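Local coordinates for protein farnesyl diphosphate synthase (Rhodobacter capsulatus, PDB 3M0G) that probably condenses farnesyl diphosphate with isopentenyl diphosphate, with magnesium as cofactor, to make geranylgeranyl diphosphate for carotenoids, at residues L78-D81 and D82-C85; L136-A139 and L140-S144; M149-G152 and Q153-I157; V164-T167 and L168-I172; R173-A176 and G177-G180. All coordinates share one frame; numbering follows the deposited sequence.

Interaction 1: residues L78-D81 and D82-C85; sequences LVHD and DMPC
Leu78 and Asp82 meet across the closing turn of helix 60-81, where the chain enters the first aspartate-rich motif of the prenyl synthases, made here by Asp81, Asp82 and, after four intervening residues, Asp87. In this family the motif holds magnesium ions that bind the allylic diphosphate, so the turn probably governs how the first two carboxylates are presented.

Two backbone bonds shape it. Asp82 N donates to Leu78 O at 3.0 Å, a regular helical bond with an angle of 160° at the hydrogen. One residue later Met83 N reaches only three residues back, to His80 O at 3.0 Å, and meets that oxygen 61° out of the carbonyl plane; Met83 itself turns extended and so ends the helix.

Among the polar side chains, Asp82 turns its CG beside its own backbone N and anti to its carbonyl carbon, which brings OD2 to 3.3 Å from Leu78 O. That pair of acceptors cannot bond, and the carboxylate finds its mate in Arg92, which forms a salt bridge with OD1. The two acidic groups diverge, with Asp81 OD2 6.5 Å from Asp82 OD1. The His80 ring is held at both nitrogens, NE2 by Val108 O and ND1 by Asp112 of the second subunit.

Apolar packing links His80 to Met83, a selenomethionine lying alongside it. Met83 SE stands 5.0 Å from the centroid of the His80 ring, set obliquely. A bend at the last torsion (chi3 -45°) curls the methyl back, placing Met83 CE 3.8 Å from His80 CB and 3.2 Å from His80 O.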
loop_
_atom_site.group_PDB
_atom_site.type_symbol
_atom_site.label_atom_id
_atom_site.label_comp_id
_atom_site.label_asym_id
_atom_site.label_seq_id
_atom_site.Cartn_x
_atom_site.Cartn_y
_atom_site.Cartn_z
ATOM N N LEU B 78 9.500 -5.464 -6.295
ATOM C CA LEU B 78 10.892 -5.600 -6.711
ATOM C C LEU B 78 11.830 -4.636 -5.978
ATOM O O LEU B 78 12.932 -5.011 -5.572
ATOM C CB LEU B 78 10.974 -5.368 -8.222
ATOM C CG LEU B 78 10.093 -6.295 -9.082
ATOM C CD1 LEU B 78 10.073 -5.716 -10.476
ATOM C CD2 LEU B 78 10.556 -7.759 -9.057
ATOM N N VAL B 79 11.405 -3.390 -5.801
ATOM C CA VAL B 79 12.272 -2.398 -5.145
ATOM C C VAL B 79 12.688 -2.945 -3.766
ATOM O O VAL B 79 13.874 -2.935 -3.419
ATOM C CB VAL B 79 11.595 -1.000 -5.020
ATOM C CG1 VAL B 79 12.449 -0.043 -4.218
ATOM C CG2 VAL B 79 11.374 -0.400 -6.374
ATOM N N HIS B 80 11.712 -3.458 -3.016
ATOM C CA HIS B 80 11.999 -4.033 -1.702
ATOM C C HIS B 80 12.720 -5.384 -1.762
ATOM O O HIS B 80 13.574 -5.668 -0.928
ATOM C CB HIS B 80 10.705 -4.152 -0.868
ATOM C CG HIS B 80 10.150 -2.837 -0.415
ATOM N ND1 HIS B 80 8.961 -2.730 0.279
ATOM C CD2 HIS B 80 10.626 -1.572 -0.543
ATOM C CE1 HIS B 80 8.726 -1.456 0.548
ATOM N NE2 HIS B 80 9.718 -0.731 0.059
ATOM N N ASP B 81 12.339 -6.235 -2.712
ATOM C CA ASP B 81 12.871 -7.599 -2.770
ATOM C C ASP B 81 14.353 -7.630 -3.057
ATOM O O ASP B 81 15.067 -8.505 -2.547
ATOM C CB ASP B 81 12.096 -8.445 -3.780
ATOM C CG ASP B 81 10.710 -8.788 -3.284
ATOM O OD1 ASP B 81 10.436 -8.604 -2.073
ATOM O OD2 ASP B 81 9.894 -9.220 -4.108
ATOM N N ASP B 82 14.811 -6.646 -3.828
ATOM C CA ASP B 82 16.232 -6.474 -4.150
ATOM C C ASP B 82 17.073 -6.035 -2.962
ATOM O O ASP B 82 18.295 -6.166 -3.001
ATOM C CB ASP B 82 16.412 -5.470 -5.296
ATOM C CG ASP B 82 15.827 -5.963 -6.592
ATOM O OD1 ASP B 82 15.547 -7.183 -6.689
ATOM O OD2 ASP B 82 15.605 -5.139 -7.506
HETATM N N MSE B 83 16.432 -5.530 -1.904
HETATM C CA MSE B 83 17.192 -5.011 -0.756
HETATM C C MSE B 83 18.040 -6.093 -0.075
HETATM O O MSE B 83 17.668 -7.273 -0.100
HETATM C CB MSE B 83 16.285 -4.306 0.266
HETATM C CG MSE B 83 15.671 -3.016 -0.210
HETATM SE SE MSE B 83 14.499 -2.219 1.141
HETATM C CE MSE B 83 13.544 -3.802 1.684
ATOM N N PRO B 84 19.171 -5.684 0.546
ATOM C CA PRO B 84 20.166 -6.589 1.150
ATOM C C PRO B 84 19.562 -7.620 2.106
ATOM O O PRO B 84 19.931 -8.791 2.050
ATOM C CB PRO B 84 21.105 -5.631 1.892
ATOM C CG PRO B 84 21.009 -4.351 1.096
ATOM C CD PRO B 84 19.558 -4.268 0.724
ATOM N N CYS B 85 18.632 -7.194 2.961
ATOM C CA CYS B 85 18.015 -8.101 3.936
ATOM C C CYS B 85 17.019 -9.053 3.280
ATOM O O CYS B 85 16.529 -9.972 3.913
ATOM C CB CYS B 85 17.338 -7.312 5.063
ATOM S SG CYS B 85 15.936 -6.354 4.502
#

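Interaction 2: residues L136-A139 and L140-S144; sequences LVAA and LAQAS
Leu136 and Leu140 begin a run of four consecutive i to i+4 backbone bonds that carries helix 130-144 to its end. Leu140 N reaches Leu136 O at 3.0 Å, Ala141 N reaches Val137 O at 2.9 Å, and Gln142 N reaches Ala138 O at 2.9 Å with an angle of 166° at the hydrogen. The fourth bond, Ala143 N to Ala139 O, is longer at 3.2 Å. Past it, Ser144 OG turns back on its own helix and donates to Leu140 O at 2.7 Å, while the amide of Ser144 bonds the same oxygen weakly.

The small side chains keep this helix slim. Leu140, with CG anti to the backbone N (chi1 -176°), sends its branched end off the turn to Leu73, Phe119 and Phe185, whereas Ala139 packs on Phe185 and Ile192. Gln142 runs beside the carbonyl of Ala138, its extended chain bringing NE2 within 4.0 Å of Ala138 CB; the amide lies near Ala138 O too, but at an angle too poor for a bond. Val137, Ala138, Ala141 and Ser144 carry the helix against the second subunit, where they touch Thr123, Glu120 and Thr116 of that chain. A slim, alanine-rich helix wedged between neighbouring helices and a partner subunit suits the all-helical bundle of the dimeric prenyl synthase fold.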
loop_
_atom_site.group_PDB
_atom_site.type_symbol
_atom_site.label_atom_id
_atom_site.label_comp_id
_atom_site.label_asym_id
_atom_site.label_seq_id
_atom_site.Cartn_x
_atom_site.Cartn_y
_atom_site.Cartn_z
ATOM N N LEU B 136 -12.127 -3.043 -7.798
ATOM C CA LEU B 136 -10.739 -3.045 -8.272
ATOM C C LEU B 136 -9.729 -2.928 -7.105
ATOM O O LEU B 136 -8.781 -3.716 -7.031
ATOM C CB LEU B 136 -10.513 -1.965 -9.348
ATOM C CG LEU B 136 -9.222 -2.142 -10.154
ATOM C CD1 LEU B 136 -9.375 -3.317 -11.108
ATOM C CD2 LEU B 136 -8.872 -0.856 -10.901
ATOM N N VAL B 137 -9.960 -1.976 -6.192
ATOM C CA VAL B 137 -9.143 -1.778 -4.977
ATOM C C VAL B 137 -9.151 -3.020 -4.085
ATOM O O VAL B 137 -8.090 -3.447 -3.615
ATOM C CB VAL B 137 -9.602 -0.514 -4.142
ATOM C CG1 VAL B 137 -8.877 -0.408 -2.784
ATOM C CG2 VAL B 137 -9.418 0.763 -4.955
ATOM N N ALA B 138 -10.342 -3.583 -3.836
ATOM C CA ALA B 138 -10.461 -4.782 -3.000
ATOM C C ALA B 138 -9.655 -5.934 -3.605
ATOM O O ALA B 138 -8.960 -6.642 -2.898
ATOM C CB ALA B 138 -11.936 -5.190 -2.798
ATOM N N ALA B 139 -9.740 -6.084 -4.921
ATOM C CA ALA B 139 -9.067 -7.166 -5.622
ATOM C C ALA B 139 -7.558 -7.005 -5.592
ATOM O O ALA B 139 -6.855 -7.988 -5.432
ATOM C CB ALA B 139 -9.584 -7.280 -7.071
ATOM N N LEU B 140 -7.077 -5.765 -5.718
ATOM C CA LEU B 140 -5.643 -5.440 -5.668
ATOM C C LEU B 140 -5.106 -5.692 -4.284
ATOM O O LEU B 140 -4.021 -6.263 -4.120
ATOM C CB LEU B 140 -5.399 -3.966 -6.051
ATOM C CG LEU B 140 -3.945 -3.465 -6.146
ATOM C CD1 LEU B 140 -3.070 -4.353 -7.058
ATOM C CD2 LEU B 140 -3.817 -1.989 -6.519
ATOM N N ALA B 141 -5.881 -5.284 -3.288
ATOM C CA ALA B 141 -5.492 -5.489 -1.892
ATOM C C ALA B 141 -5.427 -6.955 -1.503
ATOM O O ALA B 141 -4.502 -7.379 -0.801
ATOM C CB ALA B 141 -6.416 -4.722 -0.960
ATOM N N GLN B 142 -6.426 -7.733 -1.898
ATOM C CA GLN B 142 -6.394 -9.177 -1.646
ATOM C C GLN B 142 -5.127 -9.827 -2.222
ATOM O O GLN B 142 -4.464 -10.632 -1.561
ATOM C CB GLN B 142 -7.658 -9.844 -2.202
ATOM C CG GLN B 142 -8.861 -9.699 -1.273
ATOM C CD GLN B 142 -10.192 -9.881 -1.983
ATOM O OE1 GLN B 142 -10.370 -10.799 -2.789
ATOM N NE2 GLN B 142 -11.145 -8.994 -1.682
ATOM N N ALA B 143 -4.805 -9.465 -3.455
ATOM C CA ALA B 143 -3.708 -10.087 -4.182
ATOM C C ALA B 143 -2.321 -9.698 -3.638
ATOM O O ALA B 143 -1.372 -10.490 -3.714
ATOM C CB ALA B 143 -3.841 -9.790 -5.691
ATOM N N SER B 144 -2.217 -8.499 -3.058
ATOM C CA SER B 144 -0.919 -7.883 -2.826
ATOM C C SER B 144 -0.491 -8.046 -1.387
ATOM O O SER B 144 0.689 -7.941 -1.094
ATOM C CB SER B 144 -0.956 -6.382 -3.152
ATOM O OG SER B 144 -1.318 -6.194 -4.514
#

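Interaction 3: residues M149-G152 and Q153-I157; sequences MVYG and QALDI
Tyr151 and Leu155, one helical turn apart on helix 149-159, form the principal side-chain contact. The tyrosine ring stands with CG anti to the backbone N (chi1 176°), and Leu155 takes the other common position, CG beside its own N (chi1 -70°). This pairing brings Leu155 CD1 over one face of the Tyr151 ring in a CH-pi contact, 3.9 Å from its centroid and 14° off its normal. The methyl is offset toward the rim, and its closest ring atom is Tyr151 CZ, 3.8 Å from Leu155 CD1. With an alanine at Tyr151 the leucine methyl would probably lose its aromatic cover, leaving Leu155 freer to turn and Arg173, which packs on both, without much of its support.

Beneath the pair the backbone is regular, with Leu155 N bonded to Tyr151 O at 3.0 Å. Gly152 holds Asp156 N at 3.0 Å through its O, the donor lying above the carbonyl plane, and Asp156 CB comes to 3.3 Å from that same Gly152 O. The Asp156 carboxylate then leads away to a salt bridge with Lys240. Gln153 also turns away, its chain bent at CB-CG, to pack on Lys178 and on Leu109 of the second subunit. The helix thus separates its chemistry by side: dispersion and CH-pi contact steady the tyrosine flank, while the flank of Asp156 is polar and held by charge pairing with Lys240.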
loop_
_atom_site.group_PDB
_atom_site.type_symbol
_atom_site.label_atom_id
_atom_site.label_comp_id
_atom_site.label_asym_id
_atom_site.label_seq_id
_atom_site.Cartn_x
_atom_site.Cartn_y
_atom_site.Cartn_z
HETATM N N MSE B 149 0.506 -11.585 -2.179
HETATM C CA MSE B 149 1.910 -11.313 -2.521
HETATM C C MSE B 149 2.903 -11.289 -1.380
HETATM O O MSE B 149 3.912 -11.981 -1.474
HETATM C CB MSE B 149 2.067 -10.042 -3.327
HETATM C CG MSE B 149 3.391 -9.991 -4.101
HETATM SE SE MSE B 149 3.599 -8.287 -4.979
HETATM C CE MSE B 149 3.544 -7.196 -3.319
ATOM N N VAL B 150 2.653 -10.459 -0.355
ATOM C CA VAL B 150 3.586 -10.344 0.801
ATOM C C VAL B 150 3.680 -11.655 1.566
ATOM O O VAL B 150 4.733 -11.989 2.151
ATOM C CB VAL B 150 3.236 -9.140 1.770
ATOM C CG1 VAL B 150 4.160 -9.119 2.969
ATOM C CG2 VAL B 150 3.303 -7.787 1.047
ATOM N N TYR B 151 2.569 -12.381 1.621
ATOM C CA TYR B 151 2.574 -13.694 2.281
ATOM C C TYR B 151 3.528 -14.661 1.562
ATOM O O TYR B 151 4.331 -15.310 2.196
ATOM C CB TYR B 151 1.149 -14.240 2.383
ATOM C CG TYR B 151 0.967 -15.646 2.968
ATOM C CD1 TYR B 151 1.455 -15.991 4.241
ATOM C CD2 TYR B 151 0.248 -16.619 2.255
ATOM C CE1 TYR B 151 1.237 -17.274 4.767
ATOM C CE2 TYR B 151 0.036 -17.886 2.768
ATOM C CZ TYR B 151 0.536 -18.210 4.016
ATOM O OH TYR B 151 0.310 -19.474 4.496
ATOM N N GLY B 152 3.471 -14.737 0.241
ATOM C CA GLY B 152 4.361 -15.658 -0.471
ATOM C C GLY B 152 5.803 -15.185 -0.479
ATOM O O GLY B 152 6.718 -16.011 -0.601
ATOM N N GLN B 153 6.031 -13.878 -0.305
ATOM C CA GLN B 153 7.412 -13.365 -0.199
ATOM C C GLN B 153 7.982 -13.802 1.129
ATOM O O GLN B 153 9.123 -14.197 1.209
ATOM C CB GLN B 153 7.501 -11.837 -0.257
ATOM C CG GLN B 153 8.947 -11.333 -0.451
ATOM C CD GLN B 153 9.670 -11.968 -1.661
ATOM O OE1 GLN B 153 10.670 -12.677 -1.505
ATOM N NE2 GLN B 153 9.160 -11.707 -2.865
ATOM N N ALA B 154 7.154 -13.708 2.153
ATOM C CA ALA B 154 7.524 -14.132 3.503
ATOM C C ALA B 154 7.801 -15.631 3.571
ATOM O O ALA B 154 8.715 -16.077 4.292
ATOM C CB ALA B 154 6.422 -13.758 4.461
ATOM N N LEU B 155 6.976 -16.423 2.899
ATOM C CA LEU B 155 7.247 -17.856 2.791
ATOM C C LEU B 155 8.573 -18.132 2.072
ATOM O O LEU B 155 9.322 -19.044 2.456
ATOM C CB LEU B 155 6.092 -18.591 2.100
ATOM C CG LEU B 155 4.782 -18.699 2.889
ATOM C CD1 LEU B 155 3.656 -19.048 1.935
ATOM C CD2 LEU B 155 4.843 -19.682 4.051
ATOM N N ASP B 156 8.862 -17.334 1.046
ATOM C CA ASP B 156 10.056 -17.508 0.220
ATOM C C ASP B 156 11.334 -17.053 0.909
ATOM O O ASP B 156 12.382 -17.659 0.713
ATOM C CB ASP B 156 9.903 -16.814 -1.132
ATOM C CG ASP B 156 10.771 -17.449 -2.221
ATOM O OD1 ASP B 156 11.418 -18.498 -1.959
ATOM O OD2 ASP B 156 10.796 -16.906 -3.349
ATOM N N ILE B 157 11.244 -16.004 1.728
ATOM C CA ILE B 157 12.380 -15.567 2.557
ATOM C C ILE B 157 12.723 -16.624 3.610
ATOM O O ILE B 157 13.902 -16.931 3.835
ATOM C CB ILE B 157 12.121 -14.167 3.208
ATOM C CG1 ILE B 157 12.181 -13.064 2.144
ATOM C CG2 ILE B 157 13.095 -13.883 4.367
ATOM C CD1 ILE B 157 13.314 -13.237 1.110
#

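Interaction 4: residues V164-T167 and L168-I172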
loop_
_atom_site.group_PDB
_atom_site.type_symbol
_atom_site.label_atom_id
_atom_site.label_comp_id
_atom_site.label_asym_id
_atom_site.label_seq_id
_atom_site.Cartn_x
_atom_site.Cartn_y
_atom_site.Cartn_z
ATOM N N VAL B 164 15.634 -27.985 5.520
ATOM C CA VAL B 164 14.761 -29.070 5.107
ATOM C C VAL B 164 14.055 -28.495 3.868
ATOM O O VAL B 164 13.285 -27.539 3.999
ATOM C CB VAL B 164 13.731 -29.418 6.211
ATOM C CG1 VAL B 164 12.731 -30.434 5.723
ATOM C CG2 VAL B 164 14.426 -29.947 7.490
ATOM N N PRO B 165 14.337 -29.033 2.663
ATOM C CA PRO B 165 13.750 -28.403 1.457
ATOM C C PRO B 165 12.215 -28.415 1.487
ATOM O O PRO B 165 11.632 -29.274 2.153
ATOM C CB PRO B 165 14.266 -29.276 0.310
ATOM C CG PRO B 165 15.439 -30.026 0.874
ATOM C CD PRO B 165 15.171 -30.203 2.332
ATOM N N LEU B 166 11.572 -27.485 0.763
ATOM C CA LEU B 166 10.109 -27.426 0.744
ATOM C C LEU B 166 9.511 -28.564 -0.079
ATOM O O LEU B 166 10.110 -29.030 -1.048
ATOM C CB LEU B 166 9.567 -26.076 0.225
ATOM C CG LEU B 166 9.905 -24.750 0.913
ATOM C CD1 LEU B 166 8.983 -23.647 0.398
ATOM C CD2 LEU B 166 9.884 -24.806 2.454
ATOM N N THR B 167 8.314 -28.986 0.322
ATOM C CA THR B 167 7.560 -29.978 -0.415
ATOM C C THR B 167 6.837 -29.316 -1.573
ATOM O O THR B 167 6.706 -28.065 -1.640
ATOM C CB THR B 167 6.496 -30.670 0.446
ATOM O OG1 THR B 167 5.494 -29.715 0.839
ATOM C CG2 THR B 167 7.128 -31.305 1.684
ATOM N N LEU B 168 6.325 -30.158 -2.461
ATOM C CA LEU B 168 5.588 -29.653 -3.605
ATOM C C LEU B 168 4.441 -28.762 -3.133
ATOM O O LEU B 168 4.266 -27.652 -3.630
ATOM C CB LEU B 168 5.069 -30.799 -4.480
ATOM C CG LEU B 168 4.260 -30.358 -5.703
ATOM C CD1 LEU B 168 5.070 -29.483 -6.632
ATOM C CD2 LEU B 168 3.695 -31.575 -6.450
ATOM N N ASP B 169 3.682 -29.257 -2.158
ATOM C CA ASP B 169 2.544 -28.531 -1.625
ATOM C C ASP B 169 2.949 -27.161 -1.063
ATOM O O ASP B 169 2.262 -26.164 -1.302
ATOM C CB ASP B 169 1.787 -29.388 -0.612
ATOM C CG ASP B 169 1.044 -30.546 -1.266
ATOM O OD1 ASP B 169 0.873 -30.525 -2.506
ATOM O OD2 ASP B 169 0.637 -31.486 -0.546
ATOM N N GLU B 170 4.078 -27.119 -0.349
ATOM C CA GLU B 170 4.649 -25.853 0.124
ATOM C C GLU B 170 5.080 -24.872 -0.974
ATOM O O GLU B 170 4.703 -23.688 -0.920
ATOM C CB GLU B 170 5.752 -26.089 1.176
ATOM C CG GLU B 170 5.175 -26.667 2.473
ATOM C CD GLU B 170 6.181 -27.417 3.339
ATOM O OE1 GLU B 170 5.874 -27.603 4.531
ATOM O OE2 GLU B 170 7.254 -27.839 2.848
ATOM N N ILE B 171 5.849 -25.328 -1.966
ATOM C CA ILE B 171 6.264 -24.418 -3.045
ATOM C C ILE B 171 5.105 -23.939 -3.931
ATOM O O ILE B 171 5.192 -22.852 -4.516
ATOM C CB ILE B 171 7.513 -24.882 -3.903
ATOM C CG1 ILE B 171 7.174 -26.020 -4.866
ATOM C CG2 ILE B 171 8.718 -25.197 -3.023
ATOM C CD1 ILE B 171 8.210 -26.169 -6.011
ATOM N N ILE B 172 4.026 -24.730 -4.012
ATOM C CA ILE B 172 2.783 -24.332 -4.706
ATOM C C ILE B 172 2.086 -23.186 -3.940
ATOM O O ILE B 172 1.669 -22.195 -4.528
ATOM C CB ILE B 172 1.783 -25.547 -4.896
ATOM C CG1 ILE B 172 2.248 -26.494 -6.002
ATOM C CG2 ILE B 172 0.386 -25.072 -5.251
ATOM C CD1 ILE B 172 1.592 -27.877 -5.939
HETATM O O HOH W 1 9.603 -29.264 3.816
#
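Thr167 and Glu170 form a capping box at the start of helix 168-194, with Leu166 and Ile171 adding the hydrophobic staple that often accompanies it. Leu168 and Asp169 open the helix directly after the N-cap residue; the CB of Asp169 passes 4.0 Å from Thr167 OG1 without a bond. Glu170 closes the box in both directions. Its backbone N donates to Thr167 OG1 at 3.2 Å, possible because that oxygen sits between the backbone N and the carbonyl carbon of the threonine (chi1 65°). In return the extended glutamate chain swings OE2 back to receive Thr167 N at 3.0 Å, an almost straight bond of 177° that meets the carboxylate on its anti side. A water also donates to OE2 and to Pro165 O, tying the preceding loop to the box. A glutamine in place of Glu170 would probably weaken this grip, since loss of the negative charge leaves Thr167 N and the water a poorer acceptor. Ile171 N donates to Thr167 O at 2.9 Å, and the side chain, which also touches Phe243 and Leu246, crosses Leu166 obliquely and tightly, with Ile171 CG2 3.5 Å from Leu166 CB.

Interaction 5: residues R173-A176 and G177-G180; sequences RLQA and GKTG
Gln175 O is gripped by two successive amides, Thr179 N at 3.0 Å and Gly180 N at 2.8 Å. The Gly180 bond lies in the carbonyl plane, while Thr179 N is tilted 34° from it. Sharing one acceptor between the fourth and fifth residues on widens helix 168-194 locally into a pi-type turn, and Thr179 absorbs the change with a phi of -129°. Before the widening, Lys178 N donates to Leu174 O at 2.8 Å, but Gly177 N makes only a weak bond to Arg173 O, at 3.4 Å. Gly180 suits the turn, because a beta carbon there would crowd the carbonyl oxygens of Gln175 and Ala176.

Lys178 keeps its CG anti to the backbone N, with CB pressed to 3.1 Å from Leu174 O, and its chain then leads away, bending near the end. The ammonium group makes a long, weak ion pair with Asp156. Gln175 and Thr179 run side by side. The Lys-Thr pair probably corresponds to the one at which this helix is kinked in related synthases, and the lysine may face the allylic diphosphate as it does there. Here the helix sits between two others: Arg173, Leu174 and Lys178 pack on helix 149-159, and Gln175 and Thr179 pack on helix 199-219.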
loop_
_atom_site.group_PDB
_atom_site.type_symbol
_atom_site.label_atom_id
_atom_site.label_comp_id
_atom_site.label_asym_id
_atom_site.label_seq_id
_atom_site.Cartn_x
_atom_site.Cartn_y
_atom_site.Cartn_z
ATOM N N ARG B 173 1.983 -23.332 -2.625
ATOM C CA ARG B 173 1.423 -22.282 -1.762
ATOM C C ARG B 173 2.249 -20.988 -1.831
ATOM O O ARG B 173 1.703 -19.890 -1.858
ATOM C CB ARG B 173 1.361 -22.781 -0.311
ATOM C CG ARG B 173 0.674 -21.819 0.669
ATOM C CD ARG B 173 0.626 -22.375 2.087
ATOM N NE ARG B 173 1.949 -22.474 2.720
ATOM C CZ ARG B 173 2.172 -22.887 3.967
ATOM N NH1 ARG B 173 3.413 -22.946 4.440
ATOM N NH2 ARG B 173 1.169 -23.259 4.763
ATOM N N LEU B 174 3.564 -21.132 -1.849
ATOM C CA LEU B 174 4.490 -19.996 -1.933
ATOM C C LEU B 174 4.271 -19.233 -3.226
ATOM O O LEU B 174 4.182 -18.007 -3.243
ATOM C CB LEU B 174 5.915 -20.527 -1.909
ATOM C CG LEU B 174 7.123 -19.609 -1.807
ATOM C CD1 LEU B 174 8.049 -20.191 -0.739
ATOM C CD2 LEU B 174 7.818 -19.509 -3.141
ATOM N N GLN B 175 4.192 -19.994 -4.311
ATOM C CA GLN B 175 4.066 -19.443 -5.654
ATOM C C GLN B 175 2.720 -18.821 -5.973
ATOM O O GLN B 175 2.656 -17.793 -6.672
ATOM C CB GLN B 175 4.493 -20.467 -6.693
ATOM C CG GLN B 175 6.017 -20.673 -6.697
ATOM C CD GLN B 175 6.810 -19.360 -6.759
ATOM O OE1 GLN B 175 6.297 -18.324 -7.191
ATOM N NE2 GLN B 175 8.075 -19.417 -6.364
ATOM N N ALA B 176 1.650 -19.438 -5.485
ATOM C CA ALA B 176 0.333 -18.832 -5.556
ATOM C C ALA B 176 0.279 -17.409 -4.938
ATOM O O ALA B 176 -0.260 -16.474 -5.525
ATOM C CB ALA B 176 -0.698 -19.738 -4.966
ATOM N N GLY B 177 0.842 -17.226 -3.761
ATOM C CA GLY B 177 0.925 -15.862 -3.229
ATOM C C GLY B 177 1.956 -14.974 -3.910
ATOM O O GLY B 177 1.631 -13.859 -4.313
ATOM N N LYS B 178 3.171 -15.493 -4.095
ATOM C CA LYS B 178 4.351 -14.674 -4.437
ATOM C C LYS B 178 4.196 -14.109 -5.821
ATOM O O LYS B 178 4.577 -12.962 -6.116
ATOM C CB LYS B 178 5.627 -15.507 -4.409
ATOM C CG LYS B 178 6.875 -14.712 -4.783
ATOM C CD LYS B 178 8.163 -15.480 -4.565
ATOM C CE LYS B 178 9.355 -14.537 -4.412
ATOM N NZ LYS B 178 9.890 -13.929 -5.668
ATOM N N THR B 179 3.639 -14.937 -6.672
ATOM C CA THR B 179 3.571 -14.614 -8.078
ATOM C C THR B 179 2.187 -14.769 -8.648
ATOM O O THR B 179 1.788 -13.992 -9.549
ATOM C CB THR B 179 4.606 -15.489 -8.802
ATOM O OG1 THR B 179 5.891 -14.859 -8.682
ATOM C CG2 THR B 179 4.268 -15.702 -10.263
ATOM N N GLY B 180 1.473 -15.776 -8.147
ATOM C CA GLY B 180 0.206 -16.195 -8.699
ATOM C C GLY B 180 -0.878 -15.157 -8.499
ATOM O O GLY B 180 -1.700 -14.935 -9.391
#

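Interactions 1 and 2 are buried, interactions 3 and 5 partly so, and interaction 4 lies on the surface, its centre about 22 Å from the centre of the chain. Interactions 4 and 5 share helix 168-194: the first caps its start with side-chain bonds and a water, the second widens it by backbone bonding alone. Interaction 3 lies alongside interaction 5, their centres 8 Å apart, with Leu174 and Lys178 packed on Leu155, Gln153 and Asp156. Interactions 1, 2 and 3 all reach the second subunit; a probable backbone bond from Met149 N to Ala143 O joins 2 to 3. Interaction 1 combines backbone bonds and a selenomethionine beside a histidine with acidic side chains directed outward; small apolar groups dominate interaction 2.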